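Local coordinates for protein endo-beta-1,4-glucanase (cellulase B) (Bacillus halodurans, PDB 4V2X) that hydrolyses beta-glucans, including xyloglucan and beta-1,3-1,4-glucans, as a tri-modular endo-beta-1,4-glucanase with family 5 catalytic, immunoglobulin-like and family 46 carbohydrate-binding modules, at residues Leu251-Tyr256 / His305-Ala310; Glu299-Val304 / Arg351-Met356; Ala511-Gly516 / Arg551-Gly556; Gly556-Thr561 / Tyr572-Asn577. One frame throughout, in Å; residues are numbered along the deposited sequence.

How the contacts relate
Contacts 1 and 2 lie in the catalytic barrel, contacts 3 and 4 in the carbohydrate-binding module, with contact 1 and contact 3 about 45 Å apart between centres. Contacts 1 and 2 are buried and both use helix 291-309: F308 on one turn packs against the neighbouring helix 249-262, while F301 and V304 on earlier turns meet the approach to strand 354-357. They touch where H305 ND1 meets the backbone oxygen of R351. Contact 1 is almost wholly apolar; contact 2 adds a salt bridge beside its apolar patch. Contacts 3 and 4 are partly buried, share G556 and serve one antiparallel sheet, contact 3 through a cation-pi stack, a backbone-to-hydroxyl hydrogen bond and waters, contact 4 through regular backbone pairing.

Contact 1. Residues Leu251-Tyr256 / His305-Ala310; sequences LLNNLY and HHTFVA
Helix segments 251-256 and 305-309 run nearly parallel, their axes 10.1 Å apart and crossing at 16°, as neighbouring outer helices of a (beta/alpha)8 barrel do; L252 and Y256 stand on the side facing T307 and F308. The phenyl ring of F308 reaches across to helix 251-256, its end meeting L252, L255 and Y256. Its leading atom CZ reaches 3.3 Å from the backbone O of L252, while CE2 meets CD2 of L252 at 3.7 Å, the methyl lying in the ring plane at its edge. L255, its CG anti to the backbone N (chi1 174°), sends CD2 to within 3.6 Å of F308 CZ, the two side chains set nearly perpendicular. F308 also packs on A269 of strand 267-273, which ties the helix pair to the barrel wall.

T307 turns its methyl CG2 toward L252 CB, 4.1 Å away, and its hydroxyl bonds to the backbone O of R303 and to Q249. The same CG2 lies over one face of the F308 ring, displaced from its centre. Y256 carries a cation-pi contact with R311 and sets CE1 of F308 at its own ring edge; its CD1 stands 3.5 Å from the backbone O of T307.

Contact 2. Residues Glu299-Val304 / Arg351-Met356; sequences EAFDRV and RDITHM
Segment 299-304 is helical, whereas 351-356 leaves the preceding helix and enters strand 354-356; the two backbones come nearest at F301 and R351, whose CA atoms are 7.5 Å apart. This is the helix-to-strand link before the last strand of the (beta/alpha)8 barrel: D352, with positive phi, is the C-prime residue of a Schellman motif that ends helix 334-350, and the chain then turns inward while helix 291-309 packs alongside.

Below the surface the contact is apolar. I353 rests its CD1 methyl against two side chains of the helix about one turn apart, 3.7 Å from CD1 of F301 and 3.9 Å from CG1 of V304. The isoleucine tip comes up roughly perpendicular to the line of the phenylalanine side chain, and L317 of strand 315-320 and L348 of helix 334-350 pack against both. F301 also meets Y273 edge-to-face, so its ring is held from several directions.

Nearer the outside, R351 lays its aliphatic chain against the helix, CD lying 3.4 Å from the backbone O of F301. The chain is extended from CG to NE (chi3 -176°), which carries the guanidinium past F301 to D302. There it grips the carboxylate side-on in a salt bridge, and both donors converge on one oxygen. The carboxylate and guanidinium planes are 30° apart, and both nitrogens reach that oxygen from the same face of the carboxylate. On the far side, R351 NH1 bonds to the backbone O of H347. The two bonds to D302 OD1 measure 2.9 Å from R351 NE and 2.8 Å from R351 NH2.

Contact 3. Residues Ala511-Gly516 / Arg551-Gly556; sequences AVYVDG and REVRDG
The phenol ring of Y513 is overlapped on one face by the guanidinium of R554, which lies flat upon it with the planes 16° apart. R554 CZ stands 3.9 Å from the ring centroid and only 4° off the ring normal, a well-centred cation-pi stack. The arginine turns back over the ring because its CG sits between the backbone N and the carbonyl carbon (chi1 71°); beyond it the chain runs extended, and CG itself touches Y513 CE1 at 3.6 Å.

The hydroxyl end of the ring reaches the loop backbone. R554 N donates to Y513 OH over 2.9 Å in a nearly straight bond, and a water joins the same OH to the backbone O of E552. V553 closes in beside it, its CG1 4.2 Å from Y513 CE1. A second water, donating to G516 O and weakly bound by R554 NH2, links the arginine to the type I turn from Y513 to G516. The contact thus ties the end of edge strand 506-513 to the loop leading into strand 556-564 of the carbohydrate-binding module. A leucine in place of Y513 would probably leave R554 N without its hydroxyl acceptor and its guanidinium without an aromatic face to lie on. One tyrosine thus serves the loop twice, its pi face receiving a cation and its hydroxyl a backbone N-H.

Contact 4. Residues Gly556-Thr561 / Tyr572-Asn577; sequences GEVRLT and YTIIKN
The ring of Y572 has CG2 of I574 at its edge, in the ring plane, while CD1 of L560 approaches its CD2 obliquely at 4.2 Å. Y572 and L560 run alongside each other in the same direction, on the face of the beta hairpin that also carries V558 and I574. L560 CD1 touches I574 CG2 as well, at 4.1 Å, one side chain lying across the other. I574 holds its CG1 between the backbone N and the carbonyl carbon (chi1 53°), which brings CG1 within 3.7 Å of V558 CB. An alanine in place of I574 would probably open a gap beside V558 CB and L560 CD1 and leave the edge of the Y572 ring without the CG2 that packs there.

The opposite face carries E557, T573 and I575. Here E557 CG meets T573 CG2 at 3.5 Å, and a water bridges E557 OE2 and T573 OG1.

Six backbone bonds join the antiparallel strands at the pairs G556-K576, V558-I574 and L560-Y572; V558 N to I574 O, 2.8 Å with 171° at the hydrogen, is nearly straight. The hairpin lies inside the antiparallel sheet of the carbohydrate-binding module: strand 556-564 pairs on its other side with edge strand 506-513, strand 569-577 with 580-585, and Y572 extends to strand 484-491, where its hydroxyl bonds to Q486 O.

Contact 1. Residues Leu251-Tyr256 / His305-Ala310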
# COMPACT_ATOMS: atom_id res chain seq x y z
N LEU A 251 1.12 -4.01 -10.53
CA LEU A 251 -0.33 -4.11 -10.39
C LEU A 251 -0.75 -5.49 -9.88
O LEU A 251 -1.66 -5.61 -9.06
CB LEU A 251 -1.03 -3.77 -11.70
CG LEU A 251 -0.75 -2.38 -12.25
CD1 LEU A 251 -1.46 -2.17 -13.58
CD2 LEU A 251 -1.13 -1.31 -11.24
N LEU A 252 -0.08 -6.54 -10.35
CA LEU A 252 -0.35 -7.87 -9.84
C LEU A 252 0.02 -7.95 -8.36
O LEU A 252 -0.73 -8.51 -7.56
CB LEU A 252 0.44 -8.92 -10.63
CG LEU A 252 0.11 -9.10 -12.11
CD1 LEU A 252 1.14 -10.04 -12.74
CD2 LEU A 252 -1.30 -9.62 -12.33
N ASN A 253 1.17 -7.39 -8.01
CA ASN A 253 1.61 -7.36 -6.62
C ASN A 253 0.60 -6.66 -5.72
O ASN A 253 0.30 -7.15 -4.63
CB ASN A 253 2.98 -6.69 -6.47
CG ASN A 253 4.12 -7.55 -7.00
OD1 ASN A 253 3.95 -8.74 -7.24
ND2 ASN A 253 5.28 -6.94 -7.18
N ASN A 254 0.09 -5.53 -6.16
CA ASN A 254 -0.88 -4.79 -5.36
C ASN A 254 -2.17 -5.57 -5.14
O ASN A 254 -2.73 -5.53 -4.05
CB ASN A 254 -1.17 -3.42 -5.97
CG ASN A 254 0.03 -2.49 -5.90
OD1 ASN A 254 0.95 -2.70 -5.11
ND2 ASN A 254 0.03 -1.47 -6.74
N LEU A 255 -2.65 -6.29 -6.16
CA LEU A 255 -3.84 -7.12 -5.99
C LEU A 255 -3.54 -8.28 -5.04
O LEU A 255 -4.39 -8.67 -4.23
CB LEU A 255 -4.35 -7.66 -7.33
CG LEU A 255 -5.51 -8.65 -7.23
CD1 LEU A 255 -6.73 -8.04 -6.54
CD2 LEU A 255 -5.89 -9.17 -8.61
N TYR A 256 -2.36 -8.87 -5.18
CA TYR A 256 -1.96 -9.95 -4.28
C TYR A 256 -1.97 -9.47 -2.83
O TYR A 256 -2.50 -10.15 -1.95
CB TYR A 256 -0.58 -10.48 -4.63
CG TYR A 256 -0.18 -11.61 -3.71
CD1 TYR A 256 -0.54 -12.92 -3.98
CD2 TYR A 256 0.52 -11.35 -2.53
CE1 TYR A 256 -0.20 -13.95 -3.13
CE2 TYR A 256 0.86 -12.37 -1.66
CZ TYR A 256 0.50 -13.67 -1.97
OH TYR A 256 0.84 -14.70 -1.12
N HIS A 305 0.59 -16.31 -13.58
CA HIS A 305 0.68 -17.64 -13.01
C HIS A 305 1.57 -17.64 -11.76
O HIS A 305 1.20 -18.18 -10.72
CB HIS A 305 1.19 -18.65 -14.03
CG HIS A 305 1.19 -20.05 -13.51
ND1 HIS A 305 0.10 -20.88 -13.62
CD2 HIS A 305 2.12 -20.74 -12.81
CE1 HIS A 305 0.37 -22.04 -13.04
NE2 HIS A 305 1.59 -21.98 -12.54
N HIS A 306 2.75 -17.03 -11.87
CA HIS A 306 3.70 -16.98 -10.77
C HIS A 306 3.15 -16.25 -9.56
O HIS A 306 3.33 -16.69 -8.42
CB HIS A 306 5.00 -16.33 -11.22
CG HIS A 306 6.04 -16.28 -10.15
ND1 HIS A 306 6.21 -15.19 -9.33
CD2 HIS A 306 6.94 -17.20 -9.74
CE1 HIS A 306 7.19 -15.43 -8.47
NE2 HIS A 306 7.65 -16.65 -8.70
N THR A 307 2.47 -15.15 -9.80
CA THR A 307 2.00 -14.30 -8.71
C THR A 307 0.73 -14.84 -8.05
O THR A 307 0.54 -14.67 -6.83
CB THR A 307 1.77 -12.86 -9.22
OG1 THR A 307 2.96 -12.41 -9.87
CG2 THR A 307 1.45 -11.92 -8.07
N PHE A 308 -0.16 -15.46 -8.83
CA PHE A 308 -1.46 -15.89 -8.32
C PHE A 308 -1.64 -17.40 -8.35
O PHE A 308 -1.68 -18.04 -7.30
CB PHE A 308 -2.60 -15.19 -9.05
CG PHE A 308 -2.70 -13.73 -8.72
CD1 PHE A 308 -3.11 -13.32 -7.47
CD2 PHE A 308 -2.32 -12.77 -9.64
CE1 PHE A 308 -3.16 -11.98 -7.14
CE2 PHE A 308 -2.38 -11.41 -9.31
CZ PHE A 308 -2.80 -11.03 -8.06
N VAL A 309 -1.72 -17.97 -9.56
CA VAL A 309 -2.12 -19.37 -9.72
C VAL A 309 -1.22 -20.33 -8.95
O VAL A 309 -1.71 -21.22 -8.25
CB VAL A 309 -2.16 -19.81 -11.20
CG1 VAL A 309 -2.64 -21.26 -11.32
CG2 VAL A 309 -3.05 -18.89 -12.03
N ALA A 310 0.09 -20.16 -9.08
CA ALA A 310 1.05 -21.04 -8.42
C ALA A 310 1.00 -20.92 -6.89
O ALA A 310 1.46 -21.82 -6.19
CB ALA A 310 2.45 -20.76 -8.92

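Contact 2. Residues Glu299-Val304 / Arg351-Met356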
# COMPACT_ATOMS: atom_id res chain seq x y z
N GLU A 299 4.98 -13.68 -21.37
CA GLU A 299 5.50 -12.91 -20.24
C GLU A 299 4.38 -12.51 -19.30
O GLU A 299 4.51 -12.66 -18.08
CB GLU A 299 6.24 -11.66 -20.73
CG GLU A 299 7.55 -11.99 -21.43
CD GLU A 299 8.21 -10.78 -22.08
OE1 GLU A 299 7.62 -9.67 -22.07
OE2 GLU A 299 9.32 -10.95 -22.61
N ALA A 300 3.29 -11.99 -19.86
CA ALA A 300 2.17 -11.54 -19.05
C ALA A 300 1.56 -12.68 -18.24
O ALA A 300 1.36 -12.57 -17.04
CB ALA A 300 1.11 -10.89 -19.92
N PHE A 301 1.29 -13.80 -18.89
CA PHE A 301 0.63 -14.87 -18.19
C PHE A 301 1.59 -15.68 -17.33
O PHE A 301 1.16 -16.28 -16.37
CB PHE A 301 -0.26 -15.66 -19.14
CG PHE A 301 -1.43 -14.85 -19.61
CD1 PHE A 301 -2.44 -14.51 -18.72
CD2 PHE A 301 -1.47 -14.33 -20.90
CE1 PHE A 301 -3.49 -13.71 -19.11
CE2 PHE A 301 -2.52 -13.52 -21.30
CZ PHE A 301 -3.54 -13.22 -20.41
N ASP A 302 2.89 -15.63 -17.62
CA ASP A 302 3.86 -16.14 -16.66
C ASP A 302 3.78 -15.33 -15.36
O ASP A 302 3.80 -15.90 -14.28
CB ASP A 302 5.29 -16.11 -17.21
CG ASP A 302 5.62 -17.32 -18.08
OD1 ASP A 302 4.81 -18.28 -18.16
OD2 ASP A 302 6.72 -17.33 -18.66
N ARG A 303 3.71 -14.00 -15.47
CA ARG A 303 3.58 -13.15 -14.29
C ARG A 303 2.32 -13.50 -13.51
O ARG A 303 2.34 -13.67 -12.29
CB ARG A 303 3.55 -11.66 -14.66
CG ARG A 303 4.85 -11.09 -15.20
CD ARG A 303 4.80 -9.57 -15.23
NE ARG A 303 3.77 -9.02 -16.12
CZ ARG A 303 3.94 -8.72 -17.41
NH1 ARG A 303 5.11 -8.92 -18.01
NH2 ARG A 303 2.94 -8.21 -18.11
N VAL A 304 1.22 -13.64 -14.23
CA VAL A 304 -0.06 -13.96 -13.63
C VAL A 304 -0.00 -15.33 -12.92
O VAL A 304 -0.47 -15.47 -11.79
CB VAL A 304 -1.18 -13.95 -14.68
CG1 VAL A 304 -2.49 -14.49 -14.12
CG2 VAL A 304 -1.39 -12.53 -15.20
N ARG A 351 -1.46 -22.63 -18.05
CA ARG A 351 -1.38 -21.93 -16.77
C ARG A 351 -2.67 -21.98 -15.95
O ARG A 351 -2.82 -21.24 -14.97
CB ARG A 351 -0.92 -20.49 -17.04
CG ARG A 351 0.51 -20.43 -17.58
CD ARG A 351 0.82 -19.10 -18.25
NE ARG A 351 2.16 -19.08 -18.84
CZ ARG A 351 2.50 -19.66 -19.99
NH1 ARG A 351 1.59 -20.34 -20.67
NH2 ARG A 351 3.75 -19.59 -20.44
N ASP A 352 -3.61 -22.84 -16.34
CA ASP A 352 -4.82 -23.08 -15.55
C ASP A 352 -5.68 -21.83 -15.40
O ASP A 352 -6.37 -21.66 -14.39
CB ASP A 352 -4.45 -23.62 -14.16
CG ASP A 352 -5.59 -24.38 -13.47
OD1 ASP A 352 -6.42 -25.00 -14.17
OD2 ASP A 352 -5.63 -24.37 -12.23
N ILE A 353 -5.65 -20.96 -16.41
CA ILE A 353 -6.40 -19.70 -16.34
C ILE A 353 -7.73 -19.87 -17.06
O ILE A 353 -7.78 -20.22 -18.24
CB ILE A 353 -5.57 -18.54 -16.92
CG1 ILE A 353 -4.37 -18.24 -16.01
CG2 ILE A 353 -6.44 -17.29 -17.07
CD1 ILE A 353 -3.30 -17.37 -16.62
N THR A 354 -8.82 -19.62 -16.34
CA THR A 354 -10.14 -19.64 -16.94
C THR A 354 -10.36 -18.35 -17.74
O THR A 354 -10.04 -17.27 -17.26
CB THR A 354 -11.23 -19.84 -15.87
OG1 THR A 354 -11.20 -21.22 -15.46
CG2 THR A 354 -12.61 -19.49 -16.39
N HIS A 355 -10.89 -18.47 -18.95
CA HIS A 355 -11.03 -17.32 -19.85
C HIS A 355 -12.49 -17.09 -20.23
O HIS A 355 -13.27 -18.03 -20.34
CB HIS A 355 -10.16 -17.47 -21.10
CG HIS A 355 -10.32 -18.79 -21.80
ND1 HIS A 355 -11.38 -19.07 -22.63
CD2 HIS A 355 -9.56 -19.91 -21.77
CE1 HIS A 355 -11.28 -20.31 -23.07
NE2 HIS A 355 -10.17 -20.84 -22.58
N MET A 356 -12.84 -15.82 -20.42
CA MET A 356 -14.19 -15.46 -20.81
C MET A 356 -14.13 -14.51 -22.00
O MET A 356 -13.62 -13.40 -21.89
CB MET A 356 -14.93 -14.82 -19.63
CG MET A 356 -14.69 -15.54 -18.31
SD MET A 356 -15.80 -15.05 -16.98
CE MET A 356 -17.34 -15.81 -17.53

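Contact 3. Residues Ala511-Gly516 / Arg551-Gly556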
# COMPACT_ATOMS: atom_id res chain seq x y z
N ALA A 511 2.11 6.20 -44.56
CA ALA A 511 1.98 7.60 -44.96
C ALA A 511 3.19 8.37 -44.43
O ALA A 511 3.43 8.41 -43.22
CB ALA A 511 0.68 8.19 -44.43
N VAL A 512 3.95 8.96 -45.35
CA VAL A 512 5.12 9.78 -44.99
C VAL A 512 5.08 11.07 -45.79
O VAL A 512 4.59 11.09 -46.92
CB VAL A 512 6.45 9.04 -45.25
CG1 VAL A 512 6.49 7.71 -44.49
CG2 VAL A 512 6.69 8.80 -46.73
N TYR A 513 5.59 12.15 -45.21
CA TYR A 513 5.75 13.39 -45.96
C TYR A 513 6.91 13.17 -46.92
O TYR A 513 7.91 12.59 -46.53
CB TYR A 513 6.04 14.56 -45.02
CG TYR A 513 4.85 14.89 -44.15
CD1 TYR A 513 3.71 15.48 -44.69
CD2 TYR A 513 4.85 14.58 -42.79
CE1 TYR A 513 2.61 15.77 -43.90
CE2 TYR A 513 3.75 14.87 -42.00
CZ TYR A 513 2.63 15.46 -42.57
OH TYR A 513 1.53 15.75 -41.79
N VAL A 514 6.77 13.62 -48.17
CA VAL A 514 7.84 13.42 -49.15
C VAL A 514 9.13 14.12 -48.70
O VAL A 514 10.22 13.65 -49.02
CB VAL A 514 7.45 13.87 -50.59
CG1 VAL A 514 6.26 13.06 -51.09
CG2 VAL A 514 7.15 15.36 -50.66
N ASP A 515 8.99 15.22 -47.96
CA ASP A 515 10.12 15.98 -47.40
C ASP A 515 10.75 15.34 -46.16
O ASP A 515 11.80 15.80 -45.70
CB ASP A 515 9.66 17.39 -46.98
CG ASP A 515 9.29 18.27 -48.14
OD1 ASP A 515 9.64 17.96 -49.30
OD2 ASP A 515 8.65 19.31 -47.88
N GLY A 516 10.12 14.32 -45.59
CA GLY A 516 10.65 13.65 -44.41
C GLY A 516 9.67 13.62 -43.26
O GLY A 516 8.92 14.57 -43.04
N ARG A 551 -7.05 15.01 -40.20
CA ARG A 551 -6.93 15.92 -39.05
C ARG A 551 -5.49 16.02 -38.54
O ARG A 551 -5.12 17.02 -37.93
CB ARG A 551 -7.86 15.50 -37.91
CG ARG A 551 -9.29 15.99 -38.06
CD ARG A 551 -10.01 16.06 -36.73
NE ARG A 551 -10.18 14.74 -36.12
CZ ARG A 551 -11.13 13.86 -36.43
NH1 ARG A 551 -12.03 14.14 -37.37
NH2 ARG A 551 -11.18 12.70 -35.79
N GLU A 552 -4.69 14.98 -38.78
CA GLU A 552 -3.30 14.96 -38.34
C GLU A 552 -2.32 14.92 -39.52
O GLU A 552 -1.22 14.38 -39.40
CB GLU A 552 -3.10 13.80 -37.38
CG GLU A 552 -3.98 13.92 -36.15
CD GLU A 552 -3.69 12.88 -35.09
OE1 GLU A 552 -2.62 12.97 -34.46
OE2 GLU A 552 -4.53 11.99 -34.90
N VAL A 553 -2.73 15.52 -40.63
CA VAL A 553 -1.86 15.71 -41.78
C VAL A 553 -1.77 17.21 -42.07
O VAL A 553 -2.79 17.88 -42.22
CB VAL A 553 -2.39 14.97 -43.02
CG1 VAL A 553 -1.54 15.28 -44.25
CG2 VAL A 553 -2.45 13.47 -42.75
N ARG A 554 -0.55 17.73 -42.13
CA ARG A 554 -0.35 19.13 -42.51
C ARG A 554 -0.44 19.29 -44.02
O ARG A 554 -0.24 18.32 -44.76
CB ARG A 554 0.99 19.65 -41.97
CG ARG A 554 2.22 19.09 -42.65
CD ARG A 554 3.42 20.01 -42.43
NE ARG A 554 4.60 19.49 -43.12
CZ ARG A 554 5.47 18.62 -42.60
NH1 ARG A 554 5.31 18.15 -41.37
NH2 ARG A 554 6.50 18.23 -43.33
N ASP A 555 -0.75 20.50 -44.47
CA ASP A 555 -0.75 20.79 -45.90
C ASP A 555 0.61 20.44 -46.50
O ASP A 555 1.65 20.64 -45.86
CB ASP A 555 -1.04 22.28 -46.15
CG ASP A 555 -2.49 22.65 -45.92
OD1 ASP A 555 -3.31 21.79 -45.54
OD2 ASP A 555 -2.81 23.84 -46.11
N GLY A 556 0.59 19.92 -47.72
CA GLY A 556 1.81 19.49 -48.39
C GLY A 556 1.62 18.14 -49.07
O GLY A 556 0.49 17.71 -49.29
O HOH W 1 1.44 14.51 -39.60
O HOH W 2 8.63 17.09 -43.97

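Contact 4. Residues Gly556-Thr561 / Tyr572-Asn577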
# COMPACT_ATOMS: atom_id res chain seq x y z
N GLY A 556 0.59 19.92 -47.72
CA GLY A 556 1.81 19.49 -48.39
C GLY A 556 1.62 18.14 -49.07
O GLY A 556 0.49 17.71 -49.29
N GLU A 557 2.73 17.49 -49.39
CA GLU A 557 2.71 16.30 -50.22
C GLU A 557 3.09 15.09 -49.40
O GLU A 557 4.11 15.08 -48.71
CB GLU A 557 3.66 16.45 -51.40
CG GLU A 557 3.52 15.34 -52.43
CD GLU A 557 4.35 15.57 -53.67
OE1 GLU A 557 4.46 16.73 -54.10
OE2 GLU A 557 4.90 14.58 -54.21
N VAL A 558 2.25 14.06 -49.48
CA VAL A 558 2.41 12.84 -48.69
C VAL A 558 2.46 11.65 -49.63
O VAL A 558 1.65 11.53 -50.56
CB VAL A 558 1.23 12.70 -47.70
CG1 VAL A 558 1.14 11.29 -47.12
CG2 VAL A 558 1.36 13.75 -46.60
N ARG A 559 3.42 10.76 -49.40
CA ARG A 559 3.52 9.52 -50.14
C ARG A 559 2.85 8.41 -49.35
O ARG A 559 3.20 8.17 -48.19
CB ARG A 559 4.97 9.14 -50.44
CG ARG A 559 5.10 7.89 -51.30
CD ARG A 559 6.55 7.61 -51.68
NE ARG A 559 7.42 7.49 -50.50
CZ ARG A 559 7.50 6.42 -49.70
NH1 ARG A 559 6.77 5.33 -49.94
NH2 ARG A 559 8.32 6.44 -48.65
N LEU A 560 1.89 7.75 -49.97
CA LEU A 560 1.23 6.60 -49.39
C LEU A 560 1.81 5.34 -50.01
O LEU A 560 2.15 5.32 -51.19
CB LEU A 560 -0.28 6.65 -49.66
CG LEU A 560 -1.01 7.90 -49.19
CD1 LEU A 560 -2.48 7.80 -49.56
CD2 LEU A 560 -0.85 8.11 -47.69
N THR A 561 1.91 4.28 -49.21
CA THR A 561 2.33 2.99 -49.72
C THR A 561 1.34 1.95 -49.21
O THR A 561 1.20 1.74 -48.01
CB THR A 561 3.76 2.63 -49.27
OG1 THR A 561 4.66 3.68 -49.64
CG2 THR A 561 4.21 1.31 -49.91
N TYR A 572 1.26 5.92 -53.92
CA TYR A 572 0.26 6.90 -54.30
C TYR A 572 0.65 8.21 -53.64
O TYR A 572 1.22 8.21 -52.55
CB TYR A 572 -1.12 6.44 -53.84
CG TYR A 572 -2.31 7.19 -54.42
CD1 TYR A 572 -2.87 6.81 -55.64
CD2 TYR A 572 -2.91 8.23 -53.71
CE1 TYR A 572 -3.97 7.47 -56.15
CE2 TYR A 572 -4.01 8.90 -54.22
CZ TYR A 572 -4.54 8.52 -55.44
OH TYR A 572 -5.63 9.17 -55.94
N THR A 573 0.36 9.32 -54.31
CA THR A 573 0.65 10.63 -53.76
C THR A 573 -0.63 11.38 -53.46
O THR A 573 -1.56 11.40 -54.27
CB THR A 573 1.52 11.43 -54.74
OG1 THR A 573 2.75 10.72 -54.96
CG2 THR A 573 1.84 12.82 -54.18
N ILE A 574 -0.67 12.01 -52.29
CA ILE A 574 -1.71 12.99 -52.00
C ILE A 574 -1.10 14.35 -51.72
O ILE A 574 -0.03 14.46 -51.11
CB ILE A 574 -2.66 12.57 -50.86
CG1 ILE A 574 -1.88 12.20 -49.60
CG2 ILE A 574 -3.54 11.41 -51.31
CD1 ILE A 574 -2.72 12.11 -48.35
N ILE A 575 -1.77 15.39 -52.20
CA ILE A 575 -1.39 16.77 -51.93
C ILE A 575 -2.58 17.39 -51.21
O ILE A 575 -3.69 17.41 -51.75
CB ILE A 575 -1.05 17.53 -53.22
CG1 ILE A 575 0.13 16.86 -53.93
CG2 ILE A 575 -0.70 18.99 -52.90
CD1 ILE A 575 0.48 17.44 -55.28
N LYS A 576 -2.33 17.85 -50.00
CA LYS A 576 -3.36 18.47 -49.17
C LYS A 576 -3.19 19.98 -49.21
O LYS A 576 -2.10 20.50 -48.95
CB LYS A 576 -3.26 17.96 -47.74
CG LYS A 576 -4.34 18.49 -46.79
CD LYS A 576 -4.10 18.00 -45.37
CE LYS A 576 -5.27 18.33 -44.46
NZ LYS A 576 -5.39 19.79 -44.22
N ASN A 577 -4.27 20.68 -49.54
CA ASN A 577 -4.33 22.13 -49.53
C ASN A 577 -5.62 22.51 -48.82
O ASN A 577 -6.69 22.50 -49.42
CB ASN A 577 -4.34 22.68 -50.96
CG ASN A 577 -2.96 22.71 -51.60
OD1 ASN A 577 -2.74 22.10 -52.66
ND2 ASN A 577 -2.03 23.42 -50.98
O HOH W 3 4.92 11.76 -53.92